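Local atomic coordinates of Oxidored_FMN domain-containing protein ([Pseudomonas] geniculata N1, PDB entry 6L6J), a protein that probably oxidises the amine 6-hydroxypseudooxynicotine with the help of bound FMN and a [4Fe-4S] cluster. Residues Q338-E343 / V447-T452; S374-E379 / A663-G668; R158-G163 / V215-A220; R150-A155 / R205-D210. All coordinates share one frame; numbering follows the deposited sequence.

Contact 1 (Q338-E343 / V447-T452); sequences QDDIRE and VGQLQT
Asp340, at the end of the 3-10 turn 338-340, and Gln449, on helix 441-450, bring their backbones to within 7.3 Å between CA atoms, a gap that two polar side chains bridge. They do so with a single hydrogen bond, Gln449 NE2 to Asp340 OD1, 2.9 Å long with an N-H...O angle of 154°. The two ends of this bond differ. On one side OD1 lies almost exactly in the plane of the Gln449 amide, though the bond is somewhat bent. On the acid side the donor comes from above the carboxylate plane, which stands at 90° to the amide. The bend of the Gln449 chain at CB-CG (chi2 -67°) swings the amide off the helix and over to the loop. This is a surface contact of one bond and little buried area, joining the loop after helix 329-334, on the flavin-oxidoreductase side, to a helix of the Rossmann-like part. Lys332 of helix 329-334 bonds the Asp340 carbonyl, and Ile341 packs on Leu329 and Ile333 of that helix. On the other side Gln449 rests on His405 of helix 398-410, while Leu450 sits against that helix and strand 456-459.

Contact 2 (S374-E379 / A663-G668); sequences SGWHPE and AGMRYG
The Trp376 indole has Ser374 CB above one face, 3.7 Å from the ring plane and toward the rim, Met665 approaching obliquely, its SD on the other side of the ring plane from Ser374, and Arg666 NH1 at its edge, in plane. The pairing with Met665 is a Met-aromatic contact: SD is 5.0 Å from the centroid of the five-membered ring and obliquely placed, 31° off its normal. The methionine chain bends at chi2 and chi3 and thereby curls beside the pyrrole part of the indole, where CG lies 3.7 Å from Trp376 NE1. Arg666 runs across the tryptophan at about a right angle, its guanidinium plane turned 39° from the ring, and has Ser374 CB at its own edge. Trp376 NE1 and Arg666 NH2 are neighbours without a hydrogen bond, since both are donors; the arginine is in packing contact here. The hydroxyl of Ser374 turns to Glu370 instead.

Here a loop packs on a helix far along the sequence, mainly through one large ring. Segment 374-379 belongs to the loop between helix 349-355 and strand 390-394, the first strand of the Rossmann-like sheet in sequence, and it leans on the C-terminal helix 653-666, which also supplies Tyr658 to the Trp376 ring. The Trp376 side chain lies about 10 Å from that of Cys362, a cluster ligand. The methionine methyl touches the same ring, Met665 CE lying 3.9 Å from Trp376 CD1.

Contact 3 (R158-G163 / V215-A220); sequences RAKRAG and VGDTCA
Lys160 reaches out from helix 142-162 into the turn 215-220 and is met there by four residues along its length. With CG anti to the backbone N (chi1 -156°), the chain leaves the helix toward the turn. Its CG passes Cys219 SG at 3.6 Å, and its CB faces Val215 CG1 at 4.3 Å, so its apolar part lies beside the sulfur and the valine. Farther out the chain bends at chi3 and chi4, and the side chains of Asp217 and Thr218 stand across it at about right angles. The ammonium group gives Thr218 OG1 a hydrogen bond of 2.7 Å, and a looser salt bridge joins NZ to Asp217 OD1 at 3.6 Å. The principle is a lysine that packs its methylenes against apolar neighbours and carries its charge on to polar groups nearer the surface. A methionine in its place would probably leave the Asp217 carboxylate without its cationic mate and Thr218 OG1 without this donor. Helix 142-162 closes here in a Schellman motif at Gly163, ahead of barrel strand 166-171. Segment 215-220 leads from helix 197-215 into the adjoining strand 220-229, where Ala220 pairs with Asp165 and Val167, so the contact joins successive helix-to-strand turns of the TIM barrel.

Contact 4 (R150-A155 / R205-D210); sequences RWYRDA and RETLSD. With SO4 (sulfate ion), chain F.
Thr207 carries its methyl CG2 anti to the main-chain N, with OG1 opposite the carbonyl carbon (chi1 -63°), and this sends the methyl across to Tyr152. The tyrosine presents a face: CG2 lies 3.8 Å from the ring centroid, 29° off the normal, a CH-pi contact in which the two side chains cross at about a right angle. CG2 sits toward one rim of that face, with Tyr152 CD2 as its nearest atom. The polar ends point elsewhere, Thr207 OG1 bonding Leu203 O, and Tyr152 OH bonding Leu104 O and Tyr170 N.

On another side of helix 142-162 a sulfate ion, probably from the crystallisation liquor, meets the edges of two flat groups. Arg150 NH1 donates to sulfate O1 over 2.8 Å, and Trp151 NE1 donates to O3 over 3.2 Å at 162°, O3 lying in the indole plane. His64, which also stacks on the Trp151 ring, bonds the anion too. A phenylalanine in place of Trp151 would probably leave O3 without its indole donor and give His64 a smaller ring to stack on.

As an example of helix packing around a barrel, helices 142-162 and 197-215 meet through Tyr152 on Thr207 and, more loosely, the Arg153 chain beside the Asp210 backbone, with a salt bridge from Asp210 to Arg149 nearby. Beneath, Tyr152 reaches between strands 99-105 and 166-171, while Leu208 covers strand 220-229.

Overall arrangement
Followed from the N terminus, the chain opens contact 4 at 150-155 and contact 3 at 158-163, both on helix 142-162. It then closes them in the same order at 205-210 and 215-220, so the two loops cross rather than nest. Their centres are 13 Å apart, and together they bind neighbouring helix-strand units of the barrel. Well after both have closed, contacts 1 and 2 repeat the pattern: 338-343 and 374-379 open, 447-452 and 663-668 close. This second crossed pair ties the barrel side and its linker to the Rossmann-like part and to the C-terminal helix. Contacts 1 and 2 also touch, through Arg342 against Pro378 and, more loosely, Glu379.

Contact 1 (Q338-E343 / V447-T452)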
# COMPACT_ATOMS: atom_id res chain seq x y z
N GLN A 338 3.53 2.70 -22.79
CA GLN A 338 2.63 1.97 -21.86
C GLN A 338 3.19 0.57 -21.53
O GLN A 338 2.91 0.07 -20.41
CB GLN A 338 1.21 1.86 -22.43
CG GLN A 338 1.12 1.20 -23.81
CD GLN A 338 0.99 2.20 -24.93
OE1 GLN A 338 1.57 3.29 -24.89
NE2 GLN A 338 0.20 1.85 -25.92
N ASP A 339 3.97 -0.03 -22.42
CA ASP A 339 4.66 -1.32 -22.15
C ASP A 339 5.56 -1.20 -20.91
O ASP A 339 5.70 -2.22 -20.20
CB ASP A 339 5.46 -1.82 -23.35
CG ASP A 339 4.62 -2.55 -24.39
OD1 ASP A 339 3.99 -3.56 -24.01
OD2 ASP A 339 4.56 -2.09 -25.56
N ASP A 340 6.13 -0.01 -20.67
CA ASP A 340 7.14 0.27 -19.60
C ASP A 340 6.46 0.68 -18.29
O ASP A 340 7.20 1.04 -17.36
CB ASP A 340 8.10 1.39 -20.02
CG ASP A 340 8.88 1.13 -21.29
OD1 ASP A 340 9.02 -0.06 -21.66
OD2 ASP A 340 9.34 2.13 -21.91
N ILE A 341 5.13 0.70 -18.20
CA ILE A 341 4.47 1.05 -16.91
C ILE A 341 4.97 0.05 -15.85
O ILE A 341 5.02 -1.18 -16.13
CB ILE A 341 2.92 1.10 -17.02
CG1 ILE A 341 2.46 2.31 -17.86
CG2 ILE A 341 2.26 1.09 -15.63
CD1 ILE A 341 0.97 2.42 -18.09
N ARG A 342 5.37 0.59 -14.68
CA ARG A 342 5.65 -0.18 -13.43
C ARG A 342 4.32 -0.43 -12.67
O ARG A 342 3.77 0.49 -12.04
CB ARG A 342 6.68 0.57 -12.59
CG ARG A 342 7.49 -0.32 -11.66
CD ARG A 342 8.40 0.45 -10.71
NE ARG A 342 9.43 1.23 -11.39
CZ ARG A 342 9.33 2.52 -11.70
NH1 ARG A 342 8.26 3.23 -11.37
NH2 ARG A 342 10.30 3.10 -12.35
N GLU A 343 3.76 -1.63 -12.81
CA GLU A 343 2.38 -1.95 -12.35
C GLU A 343 2.36 -2.27 -10.86
O GLU A 343 3.15 -3.13 -10.43
CB GLU A 343 1.85 -3.17 -13.10
CG GLU A 343 1.79 -2.97 -14.58
CD GLU A 343 1.24 -4.19 -15.26
OE1 GLU A 343 0.32 -4.82 -14.68
OE2 GLU A 343 1.76 -4.54 -16.33
N VAL A 447 12.40 -8.00 -15.72
CA VAL A 447 12.89 -8.86 -16.84
C VAL A 447 12.64 -8.12 -18.17
O VAL A 447 13.61 -8.02 -18.96
CB VAL A 447 12.21 -10.24 -16.84
CG1 VAL A 447 12.55 -11.04 -18.10
CG2 VAL A 447 12.57 -11.02 -15.59
N GLY A 448 11.42 -7.62 -18.38
CA GLY A 448 11.01 -6.99 -19.64
C GLY A 448 11.83 -5.75 -19.98
O GLY A 448 12.08 -5.51 -21.16
N GLN A 449 12.24 -5.00 -18.96
CA GLN A 449 13.13 -3.83 -19.11
C GLN A 449 14.58 -4.28 -19.36
O GLN A 449 15.24 -3.65 -20.19
CB GLN A 449 13.05 -2.96 -17.86
CG GLN A 449 11.68 -2.31 -17.71
CD GLN A 449 11.47 -1.32 -18.81
OE1 GLN A 449 12.36 -0.52 -19.11
NE2 GLN A 449 10.30 -1.37 -19.43
N LEU A 450 15.04 -5.31 -18.64
CA LEU A 450 16.46 -5.76 -18.68
C LEU A 450 16.81 -6.33 -20.06
O LEU A 450 17.85 -5.94 -20.61
CB LEU A 450 16.73 -6.79 -17.58
CG LEU A 450 17.13 -6.21 -16.22
CD1 LEU A 450 17.03 -7.24 -15.12
CD2 LEU A 450 18.53 -5.63 -16.26
N GLN A 451 15.96 -7.20 -20.61
CA GLN A 451 16.30 -8.08 -21.76
C GLN A 451 16.35 -7.31 -23.09
O GLN A 451 16.74 -7.94 -24.09
CB GLN A 451 15.32 -9.26 -21.81
CG GLN A 451 13.88 -8.85 -22.13
CD GLN A 451 12.92 -9.99 -21.92
OE1 GLN A 451 13.31 -11.10 -21.53
NE2 GLN A 451 11.65 -9.72 -22.18
N THR A 452 15.99 -6.01 -23.09
CA THR A 452 15.99 -5.10 -24.27
C THR A 452 17.16 -4.10 -24.18
O THR A 452 17.14 -3.07 -24.92
CB THR A 452 14.65 -4.36 -24.40
OG1 THR A 452 14.44 -3.62 -23.20
CG2 THR A 452 13.49 -5.29 -24.66

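Contact 2 (S374-E379 / A663-G668)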
# COMPACT_ATOMS: atom_id res chain seq x y z
N SER A 374 17.05 10.08 0.34
CA SER A 374 18.14 9.35 -0.34
C SER A 374 18.56 10.02 -1.66
O SER A 374 19.60 9.62 -2.20
CB SER A 374 17.73 7.91 -0.55
OG SER A 374 17.54 7.25 0.69
N GLY A 375 17.79 11.01 -2.16
CA GLY A 375 17.94 11.58 -3.52
C GLY A 375 17.61 10.61 -4.66
O GLY A 375 18.20 10.76 -5.74
N TRP A 376 16.70 9.65 -4.45
CA TRP A 376 16.29 8.63 -5.46
C TRP A 376 15.13 9.16 -6.30
O TRP A 376 14.09 9.55 -5.72
CB TRP A 376 15.89 7.31 -4.81
CG TRP A 376 17.04 6.59 -4.17
CD1 TRP A 376 18.35 6.93 -4.22
CD2 TRP A 376 16.97 5.38 -3.40
NE1 TRP A 376 19.11 6.03 -3.53
CE2 TRP A 376 18.29 5.07 -3.00
CE3 TRP A 376 15.94 4.54 -2.99
CZ2 TRP A 376 18.60 3.94 -2.25
CZ3 TRP A 376 16.24 3.44 -2.22
CH2 TRP A 376 17.55 3.13 -1.88
N HIS A 377 15.29 9.11 -7.62
CA HIS A 377 14.24 9.49 -8.59
C HIS A 377 13.57 8.22 -9.13
O HIS A 377 14.17 7.16 -9.20
CB HIS A 377 14.82 10.43 -9.66
CG HIS A 377 15.39 11.68 -9.06
ND1 HIS A 377 14.67 12.48 -8.16
CD2 HIS A 377 16.61 12.26 -9.18
CE1 HIS A 377 15.42 13.50 -7.78
NE2 HIS A 377 16.61 13.39 -8.40
N PRO A 378 12.27 8.30 -9.46
CA PRO A 378 11.57 7.19 -10.11
C PRO A 378 12.15 6.66 -11.43
O PRO A 378 12.11 5.47 -11.60
CB PRO A 378 10.15 7.72 -10.36
CG PRO A 378 10.20 9.20 -10.09
CD PRO A 378 11.37 9.42 -9.15
N GLU A 379 12.62 7.53 -12.32
CA GLU A 379 13.15 7.15 -13.66
C GLU A 379 14.63 7.50 -13.80
O GLU A 379 15.39 6.62 -14.25
CB GLU A 379 12.36 7.83 -14.78
CG GLU A 379 10.87 7.56 -14.71
CD GLU A 379 10.42 6.11 -14.82
OE1 GLU A 379 11.18 5.26 -15.33
OE2 GLU A 379 9.31 5.83 -14.41
N ALA A 663 22.28 -0.65 -3.67
CA ALA A 663 23.50 -1.16 -4.32
C ALA A 663 23.69 -0.44 -5.67
O ALA A 663 24.77 0.12 -5.89
CB ALA A 663 23.43 -2.66 -4.48
N GLY A 664 22.65 -0.42 -6.50
CA GLY A 664 22.67 0.18 -7.85
C GLY A 664 23.08 1.65 -7.86
O GLY A 664 23.75 2.08 -8.81
N MET A 665 22.67 2.42 -6.85
CA MET A 665 22.93 3.88 -6.77
C MET A 665 24.29 4.15 -6.09
O MET A 665 24.93 5.12 -6.46
CB MET A 665 21.82 4.59 -5.99
CG MET A 665 20.45 4.43 -6.59
SD MET A 665 20.18 5.38 -8.12
CE MET A 665 20.37 7.05 -7.50
N ARG A 666 24.69 3.32 -5.12
CA ARG A 666 25.89 3.56 -4.28
C ARG A 666 27.16 3.14 -5.05
O ARG A 666 28.22 3.69 -4.71
CB ARG A 666 25.83 2.84 -2.92
CG ARG A 666 24.66 3.26 -2.05
CD ARG A 666 24.60 4.73 -1.64
NE ARG A 666 23.26 5.13 -1.19
CZ ARG A 666 22.40 5.94 -1.84
NH1 ARG A 666 22.70 6.49 -3.01
NH2 ARG A 666 21.22 6.22 -1.30
N TYR A 667 27.08 2.23 -6.02
CA TYR A 667 28.29 1.69 -6.69
C TYR A 667 29.07 2.82 -7.35
O TYR A 667 28.44 3.59 -8.10
CB TYR A 667 27.99 0.65 -7.76
CG TYR A 667 29.24 0.14 -8.45
CD1 TYR A 667 30.24 -0.50 -7.73
CD2 TYR A 667 29.44 0.31 -9.81
CE1 TYR A 667 31.39 -0.97 -8.34
CE2 TYR A 667 30.58 -0.16 -10.45
CZ TYR A 667 31.56 -0.81 -9.71
OH TYR A 667 32.70 -1.28 -10.28
N GLY A 668 30.38 2.91 -7.06
CA GLY A 668 31.35 3.78 -7.75
C GLY A 668 31.45 5.17 -7.14
O GLY A 668 31.97 6.06 -7.85

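Contact 3 (R158-G163 / V215-A220)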
# COMPACT_ATOMS: atom_id res chain seq x y z
N ARG A 158 -7.52 29.49 4.37
CA ARG A 158 -6.05 29.29 4.49
C ARG A 158 -5.53 28.54 3.26
O ARG A 158 -4.44 28.91 2.74
CB ARG A 158 -5.70 28.53 5.77
CG ARG A 158 -5.88 29.33 7.06
CD ARG A 158 -5.29 28.61 8.28
NE ARG A 158 -5.70 29.28 9.51
CZ ARG A 158 -6.82 29.02 10.18
NH1 ARG A 158 -7.66 28.07 9.79
NH2 ARG A 158 -7.11 29.72 11.26
N ALA A 159 -6.27 27.53 2.80
CA ALA A 159 -5.90 26.70 1.62
C ALA A 159 -5.86 27.57 0.35
O ALA A 159 -4.95 27.36 -0.45
CB ALA A 159 -6.85 25.54 1.48
N LYS A 160 -6.82 28.48 0.18
CA LYS A 160 -6.86 29.45 -0.95
C LYS A 160 -5.56 30.26 -0.95
O LYS A 160 -4.87 30.24 -1.96
CB LYS A 160 -8.09 30.36 -0.85
CG LYS A 160 -8.58 30.98 -2.15
CD LYS A 160 -9.42 32.22 -1.91
CE LYS A 160 -10.56 32.42 -2.89
NZ LYS A 160 -10.21 33.44 -3.90
N ARG A 161 -5.23 30.86 0.20
CA ARG A 161 -4.02 31.70 0.43
C ARG A 161 -2.75 30.90 0.08
O ARG A 161 -1.78 31.51 -0.37
CB ARG A 161 -3.97 32.18 1.88
CG ARG A 161 -5.03 33.22 2.25
CD ARG A 161 -4.54 34.14 3.38
NE ARG A 161 -3.23 34.71 3.03
CZ ARG A 161 -2.20 34.92 3.86
NH1 ARG A 161 -2.31 34.65 5.16
NH2 ARG A 161 -1.06 35.42 3.38
N ALA A 162 -2.75 29.60 0.31
CA ALA A 162 -1.62 28.68 0.03
C ALA A 162 -1.49 28.45 -1.49
O ALA A 162 -0.38 28.14 -1.98
CB ALA A 162 -1.86 27.40 0.81
N GLY A 163 -2.61 28.55 -2.21
CA GLY A 163 -2.68 28.47 -3.68
C GLY A 163 -3.24 27.16 -4.22
O GLY A 163 -3.07 26.91 -5.43
N VAL A 215 -14.55 29.93 -0.76
CA VAL A 215 -13.40 29.85 -1.71
C VAL A 215 -13.84 29.49 -3.14
O VAL A 215 -12.93 29.24 -3.96
CB VAL A 215 -12.34 28.84 -1.22
CG1 VAL A 215 -12.00 29.05 0.24
CG2 VAL A 215 -12.76 27.39 -1.45
N GLY A 216 -15.14 29.46 -3.43
CA GLY A 216 -15.72 28.84 -4.64
C GLY A 216 -15.49 29.64 -5.92
O GLY A 216 -15.59 29.02 -7.00
N ASP A 217 -15.23 30.95 -5.83
CA ASP A 217 -15.02 31.85 -7.00
C ASP A 217 -13.82 31.35 -7.81
O ASP A 217 -13.95 31.27 -9.04
CB ASP A 217 -14.89 33.33 -6.59
CG ASP A 217 -14.09 33.62 -5.32
OD1 ASP A 217 -13.64 32.65 -4.64
OD2 ASP A 217 -13.92 34.83 -5.00
N THR A 218 -12.72 30.97 -7.15
CA THR A 218 -11.40 30.64 -7.78
C THR A 218 -10.92 29.20 -7.47
O THR A 218 -10.08 28.69 -8.24
CB THR A 218 -10.33 31.64 -7.30
OG1 THR A 218 -10.30 31.61 -5.87
CG2 THR A 218 -10.59 33.04 -7.81
N CYS A 219 -11.37 28.59 -6.38
CA CYS A 219 -11.08 27.16 -6.05
C CYS A 219 -12.30 26.29 -6.36
O CYS A 219 -13.42 26.69 -6.00
CB CYS A 219 -10.71 26.98 -4.59
SG CYS A 219 -9.33 28.03 -4.10
N ALA A 220 -12.10 25.15 -7.01
CA ALA A 220 -13.10 24.07 -7.08
C ALA A 220 -13.31 23.50 -5.67
O ALA A 220 -12.32 23.41 -4.90
CB ALA A 220 -12.66 23.01 -8.05

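Contact 4 (R150-A155 / R205-D210)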
# COMPACT_ATOMS: atom_id res chain seq x y z
N ARG A 150 -16.95 27.10 11.38
CA ARG A 150 -15.92 28.16 11.43
C ARG A 150 -14.59 27.51 11.03
O ARG A 150 -14.01 27.98 10.05
CB ARG A 150 -15.92 28.84 12.80
CG ARG A 150 -14.93 29.99 12.98
CD ARG A 150 -15.05 30.66 14.35
NE ARG A 150 -14.99 29.74 15.49
CZ ARG A 150 -13.88 29.36 16.11
NH1 ARG A 150 -12.70 29.80 15.71
NH2 ARG A 150 -13.94 28.52 17.13
N TRP A 151 -14.18 26.42 11.69
CA TRP A 151 -12.87 25.73 11.44
C TRP A 151 -12.75 25.36 9.97
O TRP A 151 -11.67 25.53 9.40
CB TRP A 151 -12.65 24.48 12.31
CG TRP A 151 -12.84 24.65 13.79
CD1 TRP A 151 -12.68 25.78 14.53
CD2 TRP A 151 -13.22 23.62 14.71
NE1 TRP A 151 -12.96 25.53 15.85
CE2 TRP A 151 -13.29 24.21 15.99
CE3 TRP A 151 -13.49 22.25 14.60
CZ2 TRP A 151 -13.65 23.49 17.13
CZ3 TRP A 151 -13.89 21.55 15.71
CH2 TRP A 151 -13.96 22.16 16.96
N TYR A 152 -13.82 24.82 9.38
CA TYR A 152 -13.79 24.28 7.99
C TYR A 152 -13.59 25.47 7.06
O TYR A 152 -12.52 25.58 6.47
CB TYR A 152 -15.02 23.42 7.68
CG TYR A 152 -14.67 22.07 7.12
CD1 TYR A 152 -13.85 21.94 6.01
CD2 TYR A 152 -15.14 20.90 7.71
CE1 TYR A 152 -13.51 20.70 5.49
CE2 TYR A 152 -14.82 19.65 7.19
CZ TYR A 152 -14.00 19.55 6.08
OH TYR A 152 -13.66 18.33 5.57
N ARG A 153 -14.58 26.36 7.01
CA ARG A 153 -14.54 27.68 6.31
C ARG A 153 -13.13 28.28 6.42
O ARG A 153 -12.52 28.51 5.38
CB ARG A 153 -15.63 28.58 6.91
CG ARG A 153 -15.71 29.99 6.33
CD ARG A 153 -16.49 30.92 7.26
NE ARG A 153 -15.67 31.67 8.21
CZ ARG A 153 -16.05 32.04 9.45
NH1 ARG A 153 -17.25 31.71 9.92
NH2 ARG A 153 -15.22 32.72 10.22
N ASP A 154 -12.61 28.48 7.63
CA ASP A 154 -11.31 29.18 7.90
C ASP A 154 -10.13 28.38 7.33
O ASP A 154 -9.24 28.99 6.72
CB ASP A 154 -11.11 29.47 9.39
CG ASP A 154 -11.92 30.66 9.88
OD1 ASP A 154 -12.50 31.36 9.04
OD2 ASP A 154 -11.96 30.88 11.09
N ALA A 155 -10.11 27.07 7.52
CA ALA A 155 -9.12 26.17 6.89
C ALA A 155 -9.23 26.24 5.35
O ALA A 155 -8.17 26.10 4.69
CB ALA A 155 -9.30 24.75 7.38
N ARG A 205 -24.09 19.02 4.29
CA ARG A 205 -24.67 20.08 3.41
C ARG A 205 -24.19 21.45 3.90
O ARG A 205 -23.58 22.17 3.11
CB ARG A 205 -26.20 19.95 3.35
CG ARG A 205 -26.97 21.22 3.04
CD ARG A 205 -28.47 21.08 3.31
NE ARG A 205 -29.14 20.41 2.20
CZ ARG A 205 -29.97 19.36 2.29
NH1 ARG A 205 -30.28 18.83 3.46
NH2 ARG A 205 -30.49 18.85 1.19
N GLU A 206 -24.44 21.80 5.16
CA GLU A 206 -24.10 23.12 5.76
C GLU A 206 -22.60 23.42 5.62
O GLU A 206 -22.24 24.57 5.41
CB GLU A 206 -24.49 23.16 7.23
CG GLU A 206 -25.98 23.26 7.48
CD GLU A 206 -26.33 23.36 8.95
OE1 GLU A 206 -25.54 22.89 9.78
OE2 GLU A 206 -27.39 23.94 9.25
N THR A 207 -21.74 22.42 5.77
CA THR A 207 -20.27 22.59 5.64
C THR A 207 -19.96 22.93 4.17
O THR A 207 -19.44 24.05 3.92
CB THR A 207 -19.55 21.35 6.19
OG1 THR A 207 -19.87 21.29 7.58
CG2 THR A 207 -18.05 21.39 6.04
N LEU A 208 -20.29 22.01 3.26
CA LEU A 208 -20.06 22.11 1.79
C LEU A 208 -20.41 23.51 1.26
O LEU A 208 -19.56 24.10 0.52
CB LEU A 208 -20.92 21.06 1.10
CG LEU A 208 -20.82 21.03 -0.42
CD1 LEU A 208 -19.39 20.80 -0.86
CD2 LEU A 208 -21.74 19.96 -1.00
N SER A 209 -21.61 23.99 1.62
CA SER A 209 -22.13 25.35 1.30
C SER A 209 -21.19 26.42 1.88
O SER A 209 -20.95 27.41 1.17
CB SER A 209 -23.54 25.52 1.82
OG SER A 209 -23.90 26.89 1.95
N ASP A 210 -20.70 26.26 3.13
CA ASP A 210 -19.83 27.29 3.78
C ASP A 210 -18.51 27.41 3.01
O ASP A 210 -18.06 28.53 2.81
CB ASP A 210 -19.58 27.00 5.25
CG ASP A 210 -20.83 27.23 6.07
OD1 ASP A 210 -21.84 27.66 5.47
OD2 ASP A 210 -20.79 26.95 7.29
S SO4 F . -10.99 27.72 18.38
O1 SO4 F . -10.76 28.28 17.07
O2 SO4 F . -10.72 28.73 19.39
O3 SO4 F . -12.36 27.27 18.46
O4 SO4 F . -10.10 26.61 18.58